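Local coordinates for protein similar to metal-dependent hydrolase (PDB 3ESH), which probably catalyses the metal-dependent hydrolysis of a substrate not yet identified, as a member of the metallo-beta-lactamase superfamily, at residues A[202-205]-A[206-210]; A[213-216]-A[217-220]; A[226-229]-A[230-233]. One frame throughout, in Å; residues are numbered along the deposited sequence.

Contact 1 (A[202-205]-A[206-210])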
# COMPACT_ATOMS: atom_id res chain seq x y z
N VAL A 202 -24.76 -13.71 -14.61
CA VAL A 202 -23.93 -13.17 -13.55
C VAL A 202 -24.76 -12.59 -12.43
O VAL A 202 -25.83 -12.03 -12.65
CB VAL A 202 -22.97 -12.08 -14.09
CG1 VAL A 202 -23.77 -10.89 -14.59
CG2 VAL A 202 -21.99 -11.67 -13.00
N HIS A 203 -24.26 -12.74 -11.21
CA HIS A 203 -24.90 -12.20 -10.03
C HIS A 203 -23.84 -11.33 -9.38
O HIS A 203 -22.86 -11.84 -8.85
CB HIS A 203 -25.33 -13.29 -9.06
CG HIS A 203 -25.85 -12.76 -7.77
ND1 HIS A 203 -26.88 -11.86 -7.70
CD2 HIS A 203 -25.46 -12.99 -6.49
CE1 HIS A 203 -27.10 -11.53 -6.44
NE2 HIS A 203 -26.25 -12.20 -5.69
N MSE A 204 -24.02 -10.02 -9.44
CA MSE A 204 -23.06 -9.09 -8.87
C MSE A 204 -23.30 -8.75 -7.40
O MSE A 204 -22.79 -7.75 -6.89
CB MSE A 204 -23.00 -7.83 -9.73
CG MSE A 204 -22.14 -8.07 -10.94
SE MSE A 204 -22.26 -6.70 -12.23
CE MSE A 204 -21.44 -5.31 -11.22
N GLY A 205 -24.05 -9.61 -6.70
CA GLY A 205 -24.31 -9.37 -5.29
C GLY A 205 -24.72 -7.94 -4.96
O GLY A 205 -25.40 -7.28 -5.74
N ASP A 206 -24.29 -7.45 -3.80
CA ASP A 206 -24.67 -6.10 -3.37
C ASP A 206 -23.91 -4.96 -4.05
O ASP A 206 -23.94 -3.83 -3.58
CB ASP A 206 -24.56 -5.98 -1.85
CG ASP A 206 -25.70 -6.69 -1.14
OD1 ASP A 206 -26.66 -7.10 -1.82
OD2 ASP A 206 -25.65 -6.82 0.10
N ILE A 207 -23.26 -5.26 -5.16
CA ILE A 207 -22.54 -4.26 -5.91
C ILE A 207 -23.48 -3.86 -7.07
O ILE A 207 -23.21 -2.93 -7.83
CB ILE A 207 -21.15 -4.82 -6.40
CG1 ILE A 207 -20.05 -3.84 -6.01
CG2 ILE A 207 -21.12 -5.01 -7.90
CD1 ILE A 207 -20.06 -3.47 -4.55
N PHE A 208 -24.60 -4.58 -7.17
CA PHE A 208 -25.66 -4.34 -8.15
C PHE A 208 -26.88 -5.02 -7.52
O PHE A 208 -27.41 -5.99 -8.06
CB PHE A 208 -25.30 -4.99 -9.49
CG PHE A 208 -26.19 -4.55 -10.64
CD1 PHE A 208 -25.97 -5.05 -11.93
CD2 PHE A 208 -27.22 -3.63 -10.45
CE1 PHE A 208 -26.77 -4.64 -13.01
CE2 PHE A 208 -28.02 -3.22 -11.52
CZ PHE A 208 -27.79 -3.73 -12.80
N PRO A 209 -27.34 -4.50 -6.37
CA PRO A 209 -28.48 -4.99 -5.59
C PRO A 209 -29.78 -5.22 -6.35
O PRO A 209 -30.34 -6.31 -6.33
CB PRO A 209 -28.65 -3.93 -4.50
CG PRO A 209 -27.31 -3.28 -4.42
CD PRO A 209 -26.91 -3.19 -5.85
N THR A 210 -30.25 -4.16 -7.00
CA THR A 210 -31.49 -4.21 -7.76
C THR A 210 -31.29 -3.54 -9.11
O THR A 210 -30.27 -2.89 -9.34
CB THR A 210 -32.62 -3.46 -7.03
OG1 THR A 210 -32.36 -2.05 -7.05
CG2 THR A 210 -32.71 -3.92 -5.59

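Contact 2 (A[213-216]-A[217-220])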
# COMPACT_ATOMS: atom_id res chain seq x y z
N HIS A 213 -30.07 0.01 -9.43
CA HIS A 213 -28.69 0.37 -9.15
C HIS A 213 -27.77 0.19 -10.36
O HIS A 213 -26.55 0.12 -10.21
CB HIS A 213 -28.15 -0.44 -7.98
CG HIS A 213 -28.81 -0.14 -6.67
ND1 HIS A 213 -30.00 -0.72 -6.29
CD2 HIS A 213 -28.46 0.71 -5.68
CE1 HIS A 213 -30.36 -0.24 -5.11
NE2 HIS A 213 -29.44 0.63 -4.72
N LYS A 214 -28.34 0.14 -11.56
CA LYS A 214 -27.54 -0.03 -12.75
C LYS A 214 -26.53 1.09 -12.97
O LYS A 214 -25.41 0.84 -13.43
CB LYS A 214 -28.42 -0.15 -13.99
CG LYS A 214 -27.64 -0.59 -15.18
CD LYS A 214 -28.41 -0.39 -16.47
CE LYS A 214 -27.48 -0.56 -17.65
NZ LYS A 214 -28.11 -0.06 -18.90
N ASN A 215 -26.90 2.33 -12.66
CA ASN A 215 -25.97 3.44 -12.83
C ASN A 215 -24.79 3.19 -11.87
O ASN A 215 -24.98 3.07 -10.67
CB ASN A 215 -26.64 4.77 -12.48
CG ASN A 215 -25.75 5.97 -12.76
OD1 ASN A 215 -24.56 5.97 -12.42
ND2 ASN A 215 -26.32 7.01 -13.37
N PRO A 216 -23.57 3.12 -12.40
CA PRO A 216 -22.43 2.87 -11.51
C PRO A 216 -22.34 3.82 -10.32
O PRO A 216 -21.84 3.44 -9.25
CB PRO A 216 -21.23 2.94 -12.46
CG PRO A 216 -21.69 3.88 -13.51
CD PRO A 216 -23.11 3.44 -13.76
N LEU A 217 -22.81 5.05 -10.50
CA LEU A 217 -22.77 6.04 -9.42
C LEU A 217 -23.82 5.80 -8.33
O LEU A 217 -23.75 6.39 -7.25
CB LEU A 217 -22.95 7.45 -9.99
CG LEU A 217 -21.86 7.94 -10.94
CD1 LEU A 217 -22.18 9.34 -11.42
CD2 LEU A 217 -20.51 7.90 -10.24
N TRP A 218 -24.79 4.94 -8.60
CA TRP A 218 -25.84 4.65 -7.64
C TRP A 218 -25.47 3.46 -6.75
O TRP A 218 -25.96 2.35 -6.97
CB TRP A 218 -27.16 4.37 -8.38
CG TRP A 218 -27.82 5.60 -8.98
CD1 TRP A 218 -27.20 6.66 -9.59
CD2 TRP A 218 -29.23 5.85 -9.09
NE1 TRP A 218 -28.13 7.55 -10.06
CE2 TRP A 218 -29.39 7.08 -9.77
CE3 TRP A 218 -30.37 5.16 -8.67
CZ2 TRP A 218 -30.63 7.63 -10.05
CZ3 TRP A 218 -31.62 5.71 -8.95
CH2 TRP A 218 -31.74 6.93 -9.64
N VAL A 219 -24.62 3.70 -5.76
CA VAL A 219 -24.21 2.64 -4.84
C VAL A 219 -24.82 2.88 -3.46
O VAL A 219 -25.09 4.02 -3.08
CB VAL A 219 -22.67 2.55 -4.71
CG1 VAL A 219 -22.06 2.27 -6.06
CG2 VAL A 219 -22.11 3.84 -4.13
N THR A 220 -25.05 1.81 -2.70
CA THR A 220 -25.63 1.95 -1.37
C THR A 220 -24.66 2.63 -0.42
O THR A 220 -23.44 2.64 -0.64
CB THR A 220 -26.01 0.58 -0.76
OG1 THR A 220 -24.85 -0.00 -0.15
CG2 THR A 220 -26.54 -0.36 -1.82

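Contact 3 (A[226-229]-A[230-233])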
# COMPACT_ATOMS: atom_id res chain seq x y z
N PRO A 226 -17.12 2.63 -1.37
CA PRO A 226 -17.86 3.07 -2.56
C PRO A 226 -17.01 3.36 -3.80
O PRO A 226 -17.46 3.11 -4.91
CB PRO A 226 -18.62 4.31 -2.06
CG PRO A 226 -17.80 4.77 -0.88
CD PRO A 226 -17.45 3.47 -0.21
N MSE A 227 -15.79 3.85 -3.63
CA MSE A 227 -14.97 4.14 -4.79
C MSE A 227 -14.61 2.85 -5.55
O MSE A 227 -14.48 2.85 -6.78
CB MSE A 227 -13.68 4.88 -4.39
CG MSE A 227 -13.86 6.27 -3.81
SE MSE A 227 -14.82 7.51 -5.00
CE MSE A 227 -16.46 7.36 -4.17
N GLN A 228 -14.46 1.74 -4.82
CA GLN A 228 -14.14 0.46 -5.43
C GLN A 228 -15.40 -0.13 -6.06
O GLN A 228 -15.32 -0.84 -7.06
CB GLN A 228 -13.55 -0.49 -4.38
CG GLN A 228 -13.33 -1.95 -4.84
CD GLN A 228 -12.26 -2.08 -5.90
OE1 GLN A 228 -11.36 -1.24 -6.02
NE2 GLN A 228 -12.33 -3.16 -6.68
N SER A 229 -16.55 0.16 -5.47
CA SER A 229 -17.82 -0.32 -5.98
C SER A 229 -18.05 0.29 -7.36
O SER A 229 -18.41 -0.39 -8.30
CB SER A 229 -18.96 0.08 -5.06
OG SER A 229 -18.89 -0.64 -3.86
N ILE A 230 -17.86 1.60 -7.45
CA ILE A 230 -18.04 2.30 -8.70
C ILE A 230 -17.04 1.76 -9.73
O ILE A 230 -17.41 1.48 -10.87
CB ILE A 230 -17.84 3.81 -8.49
CG1 ILE A 230 -18.92 4.32 -7.52
CG2 ILE A 230 -17.88 4.54 -9.82
CD1 ILE A 230 -18.67 5.70 -6.98
N ARG A 231 -15.79 1.60 -9.33
CA ARG A 231 -14.78 1.09 -10.22
C ARG A 231 -15.22 -0.22 -10.84
O ARG A 231 -15.17 -0.39 -12.05
CB ARG A 231 -13.45 0.88 -9.49
CG ARG A 231 -12.33 0.30 -10.36
CD ARG A 231 -11.09 -0.01 -9.51
NE ARG A 231 -10.06 -0.71 -10.27
CZ ARG A 231 -9.09 -0.11 -10.96
NH1 ARG A 231 -9.02 1.22 -11.00
NH2 ARG A 231 -8.19 -0.83 -11.62
N GLU A 232 -15.68 -1.16 -10.01
CA GLU A 232 -16.11 -2.47 -10.50
C GLU A 232 -17.35 -2.38 -11.40
O GLU A 232 -17.39 -3.00 -12.46
CB GLU A 232 -16.41 -3.41 -9.32
CG GLU A 232 -15.21 -3.70 -8.45
CD GLU A 232 -14.14 -4.50 -9.16
OE1 GLU A 232 -14.40 -5.67 -9.53
OE2 GLU A 232 -13.04 -3.96 -9.36
N LYS A 233 -18.34 -1.62 -10.97
CA LYS A 233 -19.56 -1.44 -11.75
C LYS A 233 -19.27 -0.77 -13.09
O LYS A 233 -19.82 -1.17 -14.11
CB LYS A 233 -20.58 -0.60 -10.96
CG LYS A 233 -21.14 -1.30 -9.72
CD LYS A 233 -22.07 -0.40 -8.93
CE LYS A 233 -23.36 -0.16 -9.66
NZ LYS A 233 -24.23 0.75 -8.87

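Contact 1 (A[202-205]-A[206-210])
M204, a selenomethionine just past the end of strand 199-203, overlaps I207 with its terminal methyl and F208 with its CB and SE. Its chain runs extended to SE and then bends at chi3 (67°), which swings CE back onto the gamma branch of I207; CE and CG2 of I207 are 3.3 Å apart. Nearer the backbone, CB of M204 meets CB of F208 at 3.7 Å. The selenium lies at the rim of the aromatic ring, 5.4 Å from M204 SE to the F208 ring centroid and 78° off the ring normal, a Met-aromatic contact made at the edge. A long, flexible and polarisable side chain suits this place, because it can serve a branched aliphatic group and a ring edge together.

Two backbone bonds hold the turn. I207 N donates to M204 O (3.1 Å), and F208 N donates to G205 O (3.2 Å). G205 has a positive phi of 46°, a conformation easily reached by a residue without CB. Its own N lies over the centre of one face of the H203 ring, 3.5 Å above the plane.

The turn sends D206 the other way from M204, toward H185 and H251. With H110 and H185 it appears to face one vacant point, which would fit a metal site of this superfamily, and D206 OD2 makes a weak hydrogen bond to H108.

On the apolar side, M204 packs on M236 and I237 of helix 226-242 and on F247 of strand 246-248, while F208 meets the F247 and F249 rings. The end of strand 199-203 thus carries hydrophobic core on one side and the probable active site on the other.

Contact 2 (A[213-216]-A[217-220])
N215 turns its side chain back over the chain that follows it and reaches both L217 and W218. With CG anti to the backbone N (chi1 -175°), its amide oxygen accepts from the backbone: L217 N to N215 OD1 is 2.8 Å, an Asx turn. The same residue opens a type I beta turn closed by W218 N to N215 O, also 2.8 Å, so asparagine serves the turn through side chain and backbone alike. P216 suits the second position, where its ring fixes phi near the value a type I turn requires and no N-H is needed.

The W218 side chain leaves beside its own backbone N (chi1 -73°), bringing the indole under N215. N215 CB stands over the face of the five-membered ring, 3.9 Å from CB to the W218 ring centroid, a CH-pi contact, with the amide and indole planes only 17° apart. At the backbone of W218, H213 presents its ring edge: CD2 lies 3.3 Å from W218 O, in the plane of the imidazole. Both ring nitrogens are engaged, NE2 by M23 O and ND1 by T210 OG1.

This loop bridges strand 199-203 and helix 226-242. V219 lies on S229 and K233 of that helix, H213 stacks on F24 of helix 20-24, and L217 touches R147 of a second subunit.

Contact 3 (A[226-229]-A[230-233])
P226 O accepts from I230 N at 3.0 Å, the first of four successive i to i+4 bonds. R231 N follows on M227 O, E232 N on Q228 O, and K233 N on S229 O at 2.9 Å with an N-H...O angle of 170°. Proline suits the first turn of helix 226-242, since an N-H there would have no helical carbonyl before it to meet.

One flank carries the apolar pair. M227, a selenomethionine, and I230 lie side by side and point the same way, with CE of M227 3.9 Å from CD1 of I230. R147 of a second subunit packs against both.

Polar side chains gather on another flank. The extended arm of R231 passes Q228, whose OE1 is 3.7 Å from R231 CD. Bent at chi2 (67°), Q228 brings NE2 to 2.9 Å from E232 OE2, but the angle is too poor for a hydrogen bond; NE2 instead donates to S182 O.

Charges here find partners beyond these two turns: E232 OE1 pairs with R235, R231 with D136 of a third subunit, and K233 NZ with backbone carbonyls of the preceding loop. E232 OE2 also comes close to E168 OE2 of that third subunit, which may raise the proton affinity of one carboxylate, although a long, weak ion pair from R231 NE to the same E168 would temper this. The chemistry therefore implies a helix start held by its backbone, with charged side chains turned to loop and subunit interfaces.

Following the chain, the three contacts come in series, with none enclosing or crossing another. Contact 1 closes the turn at the end of strand 199-203, contact 2 closes a turn further along the connecting loop, and contact 3 forms the opening turns of helix 226-242. They nevertheless meet in space. The F208 ring of contact 1 packs against the backbone at H213 and K214 of contact 2, while I207 rests on S229 of contact 3. K233 reaches back from the helix, its NZ 2.8 Å from H213 O, probably hydrogen-bonded. Strand end, loop and helix are thereby tied together beside the probable metal site.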